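Local coordinates for protein GphF Dehydratase 1 (Archangium violaceum, PDB 6MBF) that probably dehydrates polyketide intermediates as a polyketide synthase domain, and is associated with olefin rearrangement and enoyl isomerase activity in gephyronic acid assembly, at residues Met158-Gly163 with Glu218-Pro223. Numbering follows the deposited sequence.
Sequences MRIYYG and ESHREP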
loop_
_atom_site.group_PDB
_atom_site.type_symbol
_atom_site.label_atom_id
_atom_site.label_comp_id
_atom_site.label_asym_id
_atom_site.label_seq_id
_atom_site.Cartn_x
_atom_site.Cartn_y
_atom_site.Cartn_z
ATOM N N MET A 158 -9.070 -4.925 -15.452
ATOM C CA MET A 158 -8.666 -5.192 -14.077
ATOM C C MET A 158 -9.845 -5.420 -13.133
ATOM O O MET A 158 -9.628 -5.666 -11.942
ATOM C CB MET A 158 -7.800 -4.039 -13.546
ATOM C CG MET A 158 -6.455 -3.874 -14.270
ATOM S SD MET A 158 -5.314 -5.252 -14.009
ATOM C CE MET A 158 -4.811 -4.958 -12.313
ATOM N N ARG A 159 -11.085 -5.354 -13.619
ATOM C CA ARG A 159 -12.202 -5.458 -12.686
ATOM C C ARG A 159 -12.344 -6.850 -12.087
ATOM O O ARG A 159 -13.054 -7.001 -11.085
ATOM C CB ARG A 159 -13.507 -5.037 -13.366
ATOM C CG ARG A 159 -14.062 -6.037 -14.353
ATOM C CD ARG A 159 -15.231 -5.402 -15.105
ATOM N NE ARG A 159 -15.530 -6.091 -16.357
ATOM C CZ ARG A 159 -16.527 -6.952 -16.514
ATOM N NH1 ARG A 159 -17.330 -7.234 -15.496
ATOM N NH2 ARG A 159 -16.724 -7.527 -17.692
ATOM N N ILE A 160 -11.655 -7.856 -12.641
ATOM C CA ILE A 160 -11.594 -9.161 -11.999
ATOM C C ILE A 160 -10.729 -9.128 -10.750
ATOM O O ILE A 160 -10.816 -10.042 -9.914
ATOM C CB ILE A 160 -11.084 -10.230 -12.984
ATOM C CG1 ILE A 160 -9.711 -9.847 -13.544
ATOM C CG2 ILE A 160 -12.079 -10.412 -14.114
ATOM C CD1 ILE A 160 -9.060 -10.958 -14.340
ATOM N N TYR A 161 -9.889 -8.096 -10.603
ATOM C CA TYR A 161 -9.050 -7.930 -9.425
ATOM C C TYR A 161 -9.485 -6.793 -8.516
ATOM O O TYR A 161 -9.135 -6.813 -7.334
ATOM C CB TYR A 161 -7.596 -7.662 -9.828
ATOM C CG TYR A 161 -7.016 -8.675 -10.776
ATOM C CD1 TYR A 161 -7.134 -10.037 -10.531
ATOM C CD2 TYR A 161 -6.342 -8.264 -11.923
ATOM C CE1 TYR A 161 -6.587 -10.974 -11.412
ATOM C CE2 TYR A 161 -5.804 -9.189 -12.807
ATOM C CZ TYR A 161 -5.931 -10.529 -12.547
ATOM O OH TYR A 161 -5.380 -11.431 -13.427
ATOM N N TYR A 162 -10.211 -5.807 -9.028
ATOM C CA TYR A 162 -10.446 -4.572 -8.294
ATOM C C TYR A 162 -11.897 -4.150 -8.427
ATOM O O TYR A 162 -12.441 -4.151 -9.536
ATOM C CB TYR A 162 -9.561 -3.450 -8.826
ATOM C CG TYR A 162 -8.145 -3.428 -8.304
ATOM C CD1 TYR A 162 -7.880 -3.082 -6.976
ATOM C CD2 TYR A 162 -7.069 -3.674 -9.152
ATOM C CE1 TYR A 162 -6.576 -3.027 -6.495
ATOM C CE2 TYR A 162 -5.759 -3.619 -8.683
ATOM C CZ TYR A 162 -5.517 -3.285 -7.356
ATOM O OH TYR A 162 -4.211 -3.220 -6.900
ATOM N N GLY A 163 -12.499 -3.760 -7.308
ATOM C CA GLY A 163 -13.842 -3.230 -7.305
ATOM C C GLY A 163 -13.893 -1.718 -7.432
ATOM O O GLY A 163 -12.865 -1.036 -7.559
ATOM N N GLU A 218 2.507 -6.630 -21.488
ATOM C CA GLU A 218 2.408 -8.040 -21.151
ATOM C C GLU A 218 1.096 -8.300 -20.420
ATOM O O GLU A 218 0.383 -7.373 -20.021
ATOM C CB GLU A 218 3.624 -8.508 -20.330
ATOM C CG GLU A 218 3.938 -7.685 -19.088
ATOM C CD GLU A 218 5.243 -8.112 -18.434
ATOM O OE1 GLU A 218 6.173 -7.286 -18.344
ATOM O OE2 GLU A 218 5.347 -9.286 -18.020
ATOM N N SER A 219 0.786 -9.583 -20.252
ATOM C CA SER A 219 -0.543 -10.001 -19.819
ATOM C C SER A 219 -0.798 -9.666 -18.354
ATOM O O SER A 219 0.099 -9.725 -17.511
ATOM C CB SER A 219 -0.717 -11.508 -20.036
ATOM O OG SER A 219 -1.906 -11.994 -19.427
ATOM N N HIS A 220 -2.054 -9.348 -18.047
ATOM C CA HIS A 220 -2.475 -9.172 -16.666
ATOM C C HIS A 220 -2.931 -10.477 -16.017
ATOM O O HIS A 220 -3.341 -10.461 -14.851
ATOM C CB HIS A 220 -3.585 -8.114 -16.579
ATOM C CG HIS A 220 -4.890 -8.554 -17.160
ATOM N ND1 HIS A 220 -5.020 -8.974 -18.466
ATOM C CD2 HIS A 220 -6.127 -8.637 -16.612
ATOM C CE1 HIS A 220 -6.280 -9.298 -18.698
ATOM N NE2 HIS A 220 -6.973 -9.101 -17.590
ATOM N N ARG A 221 -2.862 -11.606 -16.725
ATOM C CA ARG A 221 -3.009 -12.891 -16.054
ATOM C C ARG A 221 -1.763 -13.177 -15.215
ATOM O O ARG A 221 -0.655 -12.764 -15.561
ATOM C CB ARG A 221 -3.239 -14.018 -17.068
ATOM C CG ARG A 221 -3.759 -15.304 -16.428
ATOM C CD ARG A 221 -3.969 -16.441 -17.428
ATOM N NE ARG A 221 -2.754 -17.223 -17.657
ATOM C CZ ARG A 221 -2.206 -18.042 -16.762
ATOM N NH1 ARG A 221 -2.746 -18.187 -15.559
ATOM N NH2 ARG A 221 -1.104 -18.712 -17.063
ATOM N N GLU A 222 -1.954 -13.895 -14.096
ATOM C CA GLU A 222 -0.916 -14.062 -13.077
ATOM C C GLU A 222 -0.400 -12.679 -12.690
ATOM O O GLU A 222 0.775 -12.360 -12.932
ATOM C CB GLU A 222 0.240 -14.933 -13.575
ATOM C CG GLU A 222 -0.168 -16.185 -14.325
ATOM C CD GLU A 222 0.933 -16.672 -15.249
ATOM O OE1 GLU A 222 0.801 -16.516 -16.486
ATOM O OE2 GLU A 222 1.946 -17.190 -14.734
ATOM N N PRO A 223 -1.240 -11.846 -12.081
ATOM C CA PRO A 223 -0.937 -10.412 -12.011
ATOM C C PRO A 223 0.174 -10.096 -11.025
ATOM O O PRO A 223 0.415 -10.827 -10.060
ATOM C CB PRO A 223 -2.265 -9.802 -11.557
ATOM C CG PRO A 223 -2.878 -10.880 -10.726
ATOM C CD PRO A 223 -2.516 -12.169 -11.415
HETATM O O HOH W 1 -4.656 -14.770 -13.501
#
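Y161 and H220 illustrate how one tyrosine can join two irregular loops by pairing a hydroxyl bond with a sandwiched ring. The phenol reaches across the gap, and Y161 OH donates to the backbone O of H220 at 2.7 Å, tilted 28° from the carbonyl plane. That oxygen lies at the edge of the Y161 ring, while a carbon sits over each face. On one side P223 CG comes within 3.6 Å of Y161 CZ. The contact qualifies as CH-pi, with P223 CG 3.9 Å from the centroid of the Y161 ring and shifted toward the rim. On the opposite face, I160 of the tyrosine's own loop lays CG1 above the ring centre. With CG anti to the carbonyl carbon (chi1 -53°), the ring leaves its backbone in the direction of the other loop. M158 SD adds a sulfur in the ring plane.

Packing relaxes toward the H220 imidazole, which Y161 CE2 meets obliquely, 3.9 Å from H220 CD2. M158 SD touches H220 CB at 4.2 Å, and both this sulfur and I160 CD1 stand obliquely to the imidazole. On the solvent side, a water accepts from E222 N at 2.9 Å and gives only a weak bond to Y161 OH. Here the exposed R221 has its CB directed away from the tyrosine loop. The turn leading there is an ST turn, closed by R221 N donating to S219 OG.

Within the hotdog-family dehydratase fold, residues 158-163 belong to the connection between helix 151-158 and strand 169-175, and residues 218-223 lead from helix 200-214 into strand 224-234. R284, at the end of strand 273-284, bonds to the carbonyls of S219 and E222, while Y162 packs against helix 200-214 and bonds to D204.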